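Local coordinates for protein epoxide hydrolase (Aspergillus niger, PDB 3G02) that probably hydrolyses epoxides to the corresponding vicinal diols, using an alpha/beta hydrolase fold, at residues L35-K40 with T64-W69; E237-M242 with P352-W357. The protein carries 9 engineered substitutions. All blocks are in the same frame, centred on the assembly; numbering follows the deposited sequence. Where two conformers were deposited one is given.

Interaction 1 of 2, residues L35-K40 with T64-W69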
ATOM      1  N   LEU A  35     -10.725 -15.846 -13.116  1.00 13.57           N
ATOM      2  CA  LEU A  35     -10.470 -14.995 -11.958  1.00 13.78           C
ATOM      3  C   LEU A  35     -10.755 -13.520 -12.237  1.00 13.66           C
ATOM      4  O   LEU A  35     -11.165 -12.795 -11.336  1.00 13.81           O
ATOM      5  CB  LEU A  35      -9.061 -15.219 -11.401  1.00 13.99           C
ATOM      6  CG  LEU A  35      -8.714 -16.651 -10.955  1.00 15.01           C
ATOM      7  CD1 LEU A  35      -7.332 -16.698 -10.333  1.00 16.13           C
ATOM      8  CD2 LEU A  35      -9.755 -17.235 -10.001  1.00 16.61           C
ATOM      9  N   VAL A  36     -10.565 -13.080 -13.479  1.00 13.51           N
ATOM     10  CA  VAL A  36     -10.991 -11.734 -13.872  1.00 13.63           C
ATOM     11  C   VAL A  36     -12.510 -11.608 -13.728  1.00 14.29           C
ATOM     12  O   VAL A  36     -13.006 -10.636 -13.158  1.00 14.29           O
ATOM     13  CB  VAL A  36     -10.547 -11.361 -15.312  1.00 13.41           C
ATOM     14  CG1 VAL A  36     -11.187 -10.045 -15.753  1.00 12.67           C
ATOM     15  CG2 VAL A  36      -9.024 -11.258 -15.402  1.00 13.52           C
ATOM     16  N   ARG A  37     -13.236 -12.609 -14.228  1.00 14.72           N
ATOM     17  CA  ARG A  37     -14.694 -12.628 -14.135  1.00 15.71           C
ATOM     18  C   ARG A  37     -15.182 -12.668 -12.681  1.00 15.14           C
ATOM     19  O   ARG A  37     -16.110 -11.943 -12.321  1.00 15.51           O
ATOM     20  CB  ARG A  37     -15.270 -13.807 -14.924  1.00 15.70           C
ATOM     21  CG  ARG A  37     -16.777 -13.719 -15.135  1.00 17.48           C
ATOM     22  CD  ARG A  37     -17.338 -14.959 -15.817  1.00 17.90           C
ATOM     23  NE  ARG A  37     -17.393 -16.103 -14.909  1.00 23.12           N
ATOM     24  CZ  ARG A  37     -16.576 -17.153 -14.958  1.00 24.09           C
ATOM     25  NH1 ARG A  37     -15.627 -17.228 -15.884  1.00 25.66           N
ATOM     26  NH2 ARG A  37     -16.716 -18.136 -14.080  1.00 25.29           N
ATOM     27  N   LEU A  38     -14.547 -13.498 -11.857  1.00 14.86           N
ATOM     28  CA  LEU A  38     -14.954 -13.673 -10.458  1.00 15.05           C
ATOM     29  C   LEU A  38     -14.648 -12.471  -9.569  1.00 14.61           C
ATOM     30  O   LEU A  38     -15.329 -12.251  -8.563  1.00 14.67           O
ATOM     31  CB  LEU A  38     -14.306 -14.920  -9.857  1.00 15.47           C
ATOM     32  CG  LEU A  38     -14.841 -16.288 -10.285  1.00 16.94           C
ATOM     33  CD1 LEU A  38     -13.917 -17.359  -9.751  1.00 18.60           C
ATOM     34  CD2 LEU A  38     -16.273 -16.516  -9.806  1.00 18.18           C
ATOM     35  N   SER A  39     -13.623 -11.707  -9.949  0.50 14.21           N
ATOM     36  CA  SER A  39     -13.174 -10.539  -9.188  0.50 14.00           C
ATOM     37  C   SER A  39     -14.252  -9.473  -9.054  0.50 13.82           C
ATOM     38  O   SER A  39     -14.976  -9.176 -10.003  0.50 13.88           O
ATOM     39  CB  SER A  39     -11.939  -9.920  -9.845  0.50 13.85           C
ATOM     40  OG  SER A  39     -10.835 -10.804  -9.818  0.50 13.77           O
ATOM     41  N   LYS A  40     -14.345  -8.894  -7.863  0.50 13.59           N
ATOM     42  CA  LYS A  40     -15.274  -7.801  -7.615  0.50 13.52           C
ATOM     43  C   LYS A  40     -14.567  -6.460  -7.801  0.50 13.52           C
ATOM     44  O   LYS A  40     -13.338  -6.400  -7.868  0.50 13.50           O
ATOM     45  CB  LYS A  40     -15.842  -7.890  -6.191  0.50 13.60           C
ATOM     46  CG  LYS A  40     -16.454  -9.237  -5.803  0.50 13.80           C
ATOM     47  CD  LYS A  40     -17.747  -9.521  -6.562  0.50 14.84           C
ATOM     48  CE  LYS A  40     -18.495 -10.694  -5.953  0.50 15.77           C
ATOM     49  NZ  LYS A  40     -19.541 -11.226  -6.869  0.50 17.08           N
ATOM     50  N   THR A  64     -14.216  -0.636 -17.053  1.00 11.41           N
ATOM     51  CA  THR A  64     -13.969  -0.710 -18.499  1.00 12.38           C
ATOM     52  C   THR A  64     -12.810  -1.653 -18.825  1.00 12.05           C
ATOM     53  O   THR A  64     -12.895  -2.452 -19.757  1.00 12.43           O
ATOM     54  CB  THR A  64     -13.706   0.693 -19.094  1.00 12.76           C
ATOM     55  OG1 THR A  64     -14.872   1.507 -18.914  1.00 15.10           O
ATOM     56  CG2 THR A  64     -13.380   0.614 -20.588  1.00 13.72           C
ATOM     57  N   MET A  65     -11.736  -1.570 -18.044  1.00 11.56           N
ATOM     58  CA  MET A  65     -10.579  -2.439 -18.262  1.00 11.07           C
ATOM     59  C   MET A  65     -10.882  -3.901 -17.961  1.00 11.21           C
ATOM     60  O   MET A  65     -10.392  -4.789 -18.663  1.00 10.43           O
ATOM     61  CB  MET A  65      -9.381  -1.965 -17.438  1.00 11.02           C
ATOM     62  CG  MET A  65      -8.801  -0.651 -17.923  1.00 11.04           C
ATOM     63  SD  MET A  65      -7.986  -0.780 -19.526  1.00 11.69           S
ATOM     64  CE  MET A  65      -6.408  -1.496 -19.067  1.00 11.14           C
ATOM     65  N   ARG A  66     -11.690  -4.151 -16.927  1.00 11.35           N
ATOM     66  CA  ARG A  66     -12.123  -5.511 -16.600  1.00 12.48           C
ATOM     67  C   ARG A  66     -12.926  -6.111 -17.750  1.00 12.68           C
ATOM     68  O   ARG A  66     -12.710  -7.261 -18.127  1.00 12.24           O
ATOM     69  CB  ARG A  66     -12.944  -5.535 -15.306  1.00 12.39           C
ATOM     70  CG  ARG A  66     -13.417  -6.931 -14.915  1.00 13.72           C
ATOM     71  CD  ARG A  66     -14.223  -6.924 -13.627  1.00 13.97           C
ATOM     72  NE  ARG A  66     -14.896  -8.204 -13.415  1.00 16.76           N
ATOM     73  CZ  ARG A  66     -16.075  -8.523 -13.942  1.00 17.63           C
ATOM     74  NH1 ARG A  66     -16.729  -7.659 -14.710  1.00 18.32           N
ATOM     75  NH2 ARG A  66     -16.607  -9.712 -13.701  1.00 18.77           N
ATOM     76  N   GLU A  67     -13.835  -5.315 -18.308  1.00 13.38           N
ATOM     77  CA  GLU A  67     -14.628  -5.752 -19.456  1.00 14.34           C
ATOM     78  C   GLU A  67     -13.762  -6.035 -20.681  1.00 14.06           C
ATOM     79  O   GLU A  67     -13.944  -7.056 -21.354  1.00 14.13           O
ATOM     80  CB  GLU A  67     -15.720  -4.732 -19.790  1.00 14.86           C
ATOM     81  CG  GLU A  67     -17.118  -5.220 -19.449  1.00 18.81           C
ATOM     82  CD  GLU A  67     -17.478  -6.512 -20.170  1.00 21.65           C
ATOM     83  OE1 GLU A  67     -17.632  -7.545 -19.487  1.00 23.59           O
ATOM     84  OE2 GLU A  67     -17.589  -6.502 -21.418  1.00 25.02           O
ATOM     85  N   LYS A  68     -12.821  -5.134 -20.956  1.00 13.70           N
ATOM     86  CA  LYS A  68     -11.855  -5.312 -22.044  1.00 13.78           C
ATOM     87  C   LYS A  68     -11.029  -6.583 -21.859  1.00 13.46           C
ATOM     88  O   LYS A  68     -10.822  -7.346 -22.806  1.00 13.32           O
ATOM     89  CB  LYS A  68     -10.935  -4.092 -22.160  1.00 13.75           C
ATOM     90  CG  LYS A  68     -11.584  -2.875 -22.810  1.00 14.78           C
ATOM     91  CD  LYS A  68     -10.602  -1.724 -22.960  1.00 14.90           C
ATOM     92  CE  LYS A  68     -11.236  -0.556 -23.704  1.00 17.40           C
ATOM     93  NZ  LYS A  68     -10.330   0.627 -23.742  1.00 19.67           N
ATOM     94  N   TRP A  69     -10.572  -6.819 -20.632  1.00 13.08           N
ATOM     95  CA  TRP A  69      -9.767  -7.991 -20.317  1.00 13.11           C
ATOM     96  C   TRP A  69     -10.542  -9.285 -20.579  1.00 14.01           C
ATOM     97  O   TRP A  69      -9.975 -10.284 -21.023  1.00 14.18           O
ATOM     98  CB  TRP A  69      -9.336  -7.938 -18.853  1.00 11.97           C
ATOM     99  CG  TRP A  69      -7.999  -8.526 -18.564  1.00 10.74           C
ATOM    100  CD1 TRP A  69      -7.207  -9.255 -19.408  1.00 10.06           C
ATOM    101  CD2 TRP A  69      -7.299  -8.453 -17.320  1.00  9.73           C
ATOM    102  NE1 TRP A  69      -6.049  -9.625 -18.767  1.00  9.33           N
ATOM    103  CE2 TRP A  69      -6.083  -9.149 -17.480  1.00  9.47           C
ATOM    104  CE3 TRP A  69      -7.585  -7.863 -16.082  1.00  9.86           C
ATOM    105  CZ2 TRP A  69      -5.149  -9.266 -16.448  1.00  9.97           C
ATOM    106  CZ3 TRP A  69      -6.662  -7.982 -15.057  1.00  9.94           C
ATOM    107  CH2 TRP A  69      -5.458  -8.672 -15.246  1.00 10.18           C
TER
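The C-terminal end of helix 26-38, in the N-terminal epoxide hydrolase region, is met here by an arginine from helix 59-71, whose side chain binds two carbonyls of the last helical turn. Arg66 leaves its backbone with CG anti to N (chi1 -180°) and stays extended to NE, which carries the guanidinium across to the neighbouring helix. There NH2 donates to Arg37 O at 2.7 Å; the oxygen lies in the guanidinium plane and receives the N-H along a lone pair. The companion bond, from Arg66 NE to Val36 O, is longer at 3.1 Å and more bent (N-H...O 136°), with the oxygen out of the guanidinium plane; NE approaches from above the carbonyl plane rather than on a lone pair. A positive group at a helix C-terminus should sit well with the negative end of the helix dipole. Beside these bonds Val36 splits its two methyls: CG1 slides along the Arg66 chain, 3.9 Å from its CG, while CG2 rests on the face of Trp69, 3.9 Å from the centroid of the six-membered ring, a CH-pi contact. Just past the helix end, Ser39 turns OG back onto Leu35 O at 2.5 Å, the carbonyl that also accepts Ser39 N; OG is also hydrogen-bonded to Ser270 OG. Pro271 of helix 271-284 packs on both Val36 and Trp69, and the indole NE1 bonds Ser300 OG on helix 292-304. Beyond the helix end, the backbone of Lys40 hydrogen-bonds to the second subunit, so the contact lies beside the dimer interface.

Interaction 2 of 2, residues E237-M242 with P352-W357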
ATOM      1  N   GLU A 237      10.601  23.566 -11.076  1.00 17.81           N
ATOM      2  CA  GLU A 237       9.347  22.863 -11.337  1.00 18.29           C
ATOM      3  C   GLU A 237       9.563  21.356 -11.228  1.00 17.29           C
ATOM      4  O   GLU A 237       8.730  20.646 -10.656  1.00 17.49           O
ATOM      5  CB  GLU A 237       8.783  23.226 -12.712  1.00 18.20           C
ATOM      6  CG  GLU A 237       8.191  24.628 -12.791  1.00 19.98           C
ATOM      7  CD  GLU A 237       7.795  25.036 -14.203  1.00 20.44           C
ATOM      8  OE1 GLU A 237       8.111  24.303 -15.171  1.00 23.77           O
ATOM      9  OE2 GLU A 237       7.161  26.103 -14.347  1.00 24.37           O
ATOM     10  N   GLY A 238      10.695  20.887 -11.754  1.00 16.33           N
ATOM     11  CA  GLY A 238      11.082  19.479 -11.682  1.00 15.38           C
ATOM     12  C   GLY A 238      11.232  19.003 -10.249  1.00 14.91           C
ATOM     13  O   GLY A 238      10.763  17.916  -9.891  1.00 14.13           O
ATOM     14  N   ILE A 239      11.878  19.822  -9.422  1.00 14.22           N
ATOM     15  CA  ILE A 239      12.024  19.521  -7.999  1.00 14.09           C
ATOM     16  C   ILE A 239      10.660  19.474  -7.303  1.00 14.01           C
ATOM     17  O   ILE A 239      10.427  18.617  -6.453  1.00 13.73           O
ATOM     18  CB  ILE A 239      12.987  20.522  -7.289  1.00 14.09           C
ATOM     19  CG1 ILE A 239      14.390  20.462  -7.916  1.00 14.43           C
ATOM     20  CG2 ILE A 239      13.036  20.275  -5.777  1.00 14.24           C
ATOM     21  CD1 ILE A 239      15.013  19.081  -7.972  1.00 15.63           C
ATOM     22  N   ALA A 240       9.763  20.383  -7.677  1.00 13.98           N
ATOM     23  CA  ALA A 240       8.398  20.396  -7.146  1.00 14.16           C
ATOM     24  C   ALA A 240       7.661  19.096  -7.470  1.00 14.04           C
ATOM     25  O   ALA A 240       6.989  18.531  -6.605  1.00 14.37           O
ATOM     26  CB  ALA A 240       7.625  21.594  -7.684  1.00 14.26           C
ATOM     27  N   ARG A 241       7.798  18.625  -8.707  1.00 13.69           N
ATOM     28  CA  ARG A 241       7.196  17.345  -9.106  1.00 13.51           C
ATOM     29  C   ARG A 241       7.817  16.187  -8.323  1.00 13.11           C
ATOM     30  O   ARG A 241       7.108  15.267  -7.897  1.00 12.47           O
ATOM     31  CB  ARG A 241       7.301  17.126 -10.619  1.00 13.38           C
ATOM     32  CG  ARG A 241       6.543  18.177 -11.437  1.00 14.51           C
ATOM     33  CD  ARG A 241       6.382  17.785 -12.905  1.00 15.16           C
ATOM     34  NE  ARG A 241       7.663  17.604 -13.590  1.00 17.18           N
ATOM     35  CZ  ARG A 241       8.385  18.590 -14.121  1.00 18.31           C
ATOM     36  NH1 ARG A 241       7.960  19.846 -14.055  1.00 19.91           N
ATOM     37  NH2 ARG A 241       9.538  18.320 -14.722  1.00 17.66           N
ATOM     38  N   MET A 242       9.145  16.195  -8.206  0.75 12.87           N
ATOM     39  CA  MET A 242       9.878  15.142  -7.497  0.75 13.33           C
ATOM     40  C   MET A 242       9.383  15.034  -6.056  0.75 12.87           C
ATOM     41  O   MET A 242       9.141  13.942  -5.533  0.75 12.45           O
ATOM     42  CB  MET A 242      11.374  15.452  -7.509  0.75 13.00           C
ATOM     43  CG  MET A 242      12.195  14.608  -6.550  0.75 14.14           C
ATOM     44  SD  MET A 242      13.789  15.360  -6.212  0.75 16.44           S
ATOM     45  CE  MET A 242      13.327  16.625  -5.035  0.75 17.37           C
ATOM     46  N   PRO A 352      12.430  14.212 -11.357  1.00 12.78           N
ATOM     47  CA  PRO A 352      13.247  14.856 -12.386  1.00 13.20           C
ATOM     48  C   PRO A 352      14.272  15.846 -11.832  1.00 13.56           C
ATOM     49  O   PRO A 352      14.119  17.066 -11.977  1.00 14.15           O
ATOM     50  CB  PRO A 352      12.212  15.530 -13.295  1.00 13.20           C
ATOM     51  CG  PRO A 352      11.003  15.724 -12.450  1.00 13.45           C
ATOM     52  CD  PRO A 352      11.076  14.792 -11.274  1.00 12.78           C
ATOM     53  N   VAL A 353      15.313  15.296 -11.212  1.00 13.90           N
ATOM     54  CA  VAL A 353      16.435  16.071 -10.686  1.00 14.07           C
ATOM     55  C   VAL A 353      17.245  16.663 -11.844  1.00 14.37           C
ATOM     56  O   VAL A 353      17.334  16.050 -12.911  1.00 14.42           O
ATOM     57  CB  VAL A 353      17.342  15.225  -9.740  1.00 13.88           C
ATOM     58  CG1 VAL A 353      16.607  14.902  -8.450  1.00 14.13           C
ATOM     59  CG2 VAL A 353      17.826  13.945 -10.414  1.00 13.86           C
ATOM     60  N   PRO A 354      17.814  17.868 -11.646  1.00 14.66           N
ATOM     61  CA  PRO A 354      18.486  18.579 -12.733  1.00 14.89           C
ATOM     62  C   PRO A 354      19.904  18.079 -13.016  1.00 14.99           C
ATOM     63  O   PRO A 354      20.489  17.364 -12.199  1.00 14.93           O
ATOM     64  CB  PRO A 354      18.536  20.015 -12.212  1.00 14.98           C
ATOM     65  CG  PRO A 354      18.663  19.860 -10.745  1.00 15.00           C
ATOM     66  CD  PRO A 354      17.846  18.641 -10.390  1.00 14.79           C
ATOM     67  N   ARG A 355      20.445  18.489 -14.162  1.00 15.28           N
ATOM     68  CA  ARG A 355      21.805  18.151 -14.573  1.00 16.08           C
ATOM     69  C   ARG A 355      22.857  18.435 -13.492  1.00 15.73           C
ATOM     70  O   ARG A 355      23.708  17.590 -13.222  1.00 15.75           O
ATOM     71  CB  ARG A 355      22.168  18.885 -15.871  1.00 15.87           C
ATOM     72  CG  ARG A 355      23.570  18.583 -16.377  1.00 17.27           C
ATOM     73  CD  ARG A 355      23.872  19.271 -17.697  1.00 17.79           C
ATOM     74  NE  ARG A 355      25.214  18.927 -18.164  1.00 21.65           N
ATOM     75  CZ  ARG A 355      25.633  19.038 -19.421  1.00 23.07           C
ATOM     76  NH1 ARG A 355      24.818  19.483 -20.369  1.00 23.60           N
ATOM     77  NH2 ARG A 355      26.878  18.694 -19.733  1.00 24.82           N
ATOM     78  N   SER A 356      22.788  19.618 -12.879  1.00 15.93           N
ATOM     79  CA  SER A 356      23.783  20.031 -11.881  1.00 16.12           C
ATOM     80  C   SER A 356      23.779  19.160 -10.619  1.00 16.03           C
ATOM     81  O   SER A 356      24.771  19.112  -9.889  1.00 16.50           O
ATOM     82  CB  SER A 356      23.599  21.505 -11.512  1.00 16.07           C
ATOM     83  OG  SER A 356      22.349  21.723 -10.889  1.00 16.83           O
ATOM     84  N   TRP A 357      22.661  18.482 -10.364  1.00 15.89           N
ATOM     85  CA  TRP A 357      22.575  17.541  -9.252  1.00 15.71           C
ATOM     86  C   TRP A 357      23.125  16.186  -9.678  1.00 15.46           C
ATOM     87  O   TRP A 357      23.925  15.585  -8.968  1.00 15.52           O
ATOM     88  CB  TRP A 357      21.129  17.400  -8.783  1.00 15.90           C
ATOM     89  CG  TRP A 357      20.634  18.522  -7.914  1.00 16.02           C
ATOM     90  CD1 TRP A 357      21.161  19.782  -7.802  1.00 16.39           C
ATOM     91  CD2 TRP A 357      19.484  18.493  -7.065  1.00 16.21           C
ATOM     92  NE1 TRP A 357      20.417  20.530  -6.917  1.00 16.92           N
ATOM     93  CE2 TRP A 357      19.381  19.762  -6.451  1.00 16.60           C
ATOM     94  CE3 TRP A 357      18.536  17.507  -6.746  1.00 16.01           C
ATOM     95  CZ2 TRP A 357      18.365  20.075  -5.541  1.00 16.59           C
ATOM     96  CZ3 TRP A 357      17.525  17.819  -5.843  1.00 16.49           C
ATOM     97  CH2 TRP A 357      17.448  19.095  -5.253  1.00 16.52           C
TER
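Ile239 CD1 lies over one face of the Trp357 indole, 3.9 Å from the centroid of the six-membered ring and 28° off its normal, a CH-pi contact made tip to tip. Its closest ring atom is CZ3, at 3.5 Å from CD1. Pro354 CD sits over the same face, nearer the rim, and touches Ile239 CD1 at 3.8 Å, so a methyl and a proline methylene share the ring. One turn along the helix, Met242 has CG anti to its backbone N (chi1 167°), which brings SD to 3.6 Å from Val353 CG1; the bend at chi3 (78°) then turns CE toward the indole. Pro352 fills the other half of the contact. Its CG lies 3.4 Å from Gly238 O, its CD rests against Met242 CB, and the Arg241 side chain crosses it at about a right angle, with NH2 3.7 Å from Pro352 CG. Glycine at 238 puts no side chain in the path of the Pro352 carbonyl, and the two CA atoms come within 5.2 Å. Arg241, bent at chi3, folds its guanidinium back over Gly238 CA and reaches a weak hydrogen bond to Pro347 O. On the far segment, Pro354 is the N-cap residue of the short helix that carries Trp357, whose NE1 is fixed by Pro226 O while Ala221, Pro222 and Ile228 pack on the indole. No hydrogen bond links the two segments. Gly238 O already accepts Met242 N within its helix, so the proline methylenes meet a carbonyl whose helical bond is made; otherwise helix 233-248 is joined to the loop and first turn of helix 355-358, ahead of strand 362-369, mainly by buried apolar packing.

Overall arrangement
The two contacts do not touch: their centres are 38 Å apart, their nearest atoms about 24 Å, and along the chain interaction 1 closes before interaction 2 opens. Interaction 1 joins two N-terminal helices near the second subunit, away from the predicted catalytic residues. Interaction 2, which no other chain touches, is nearer the chemistry: the side chain of Pro352 is about 9 Å from that of His375 and about 12 Å from that of Asp193, the predicted proton donor and nucleophile. It ties helix 233-248, in the insertion between strands 209-214 and 340-345, to the loop and short helix leading into strand 362-369 of the hydrolase core.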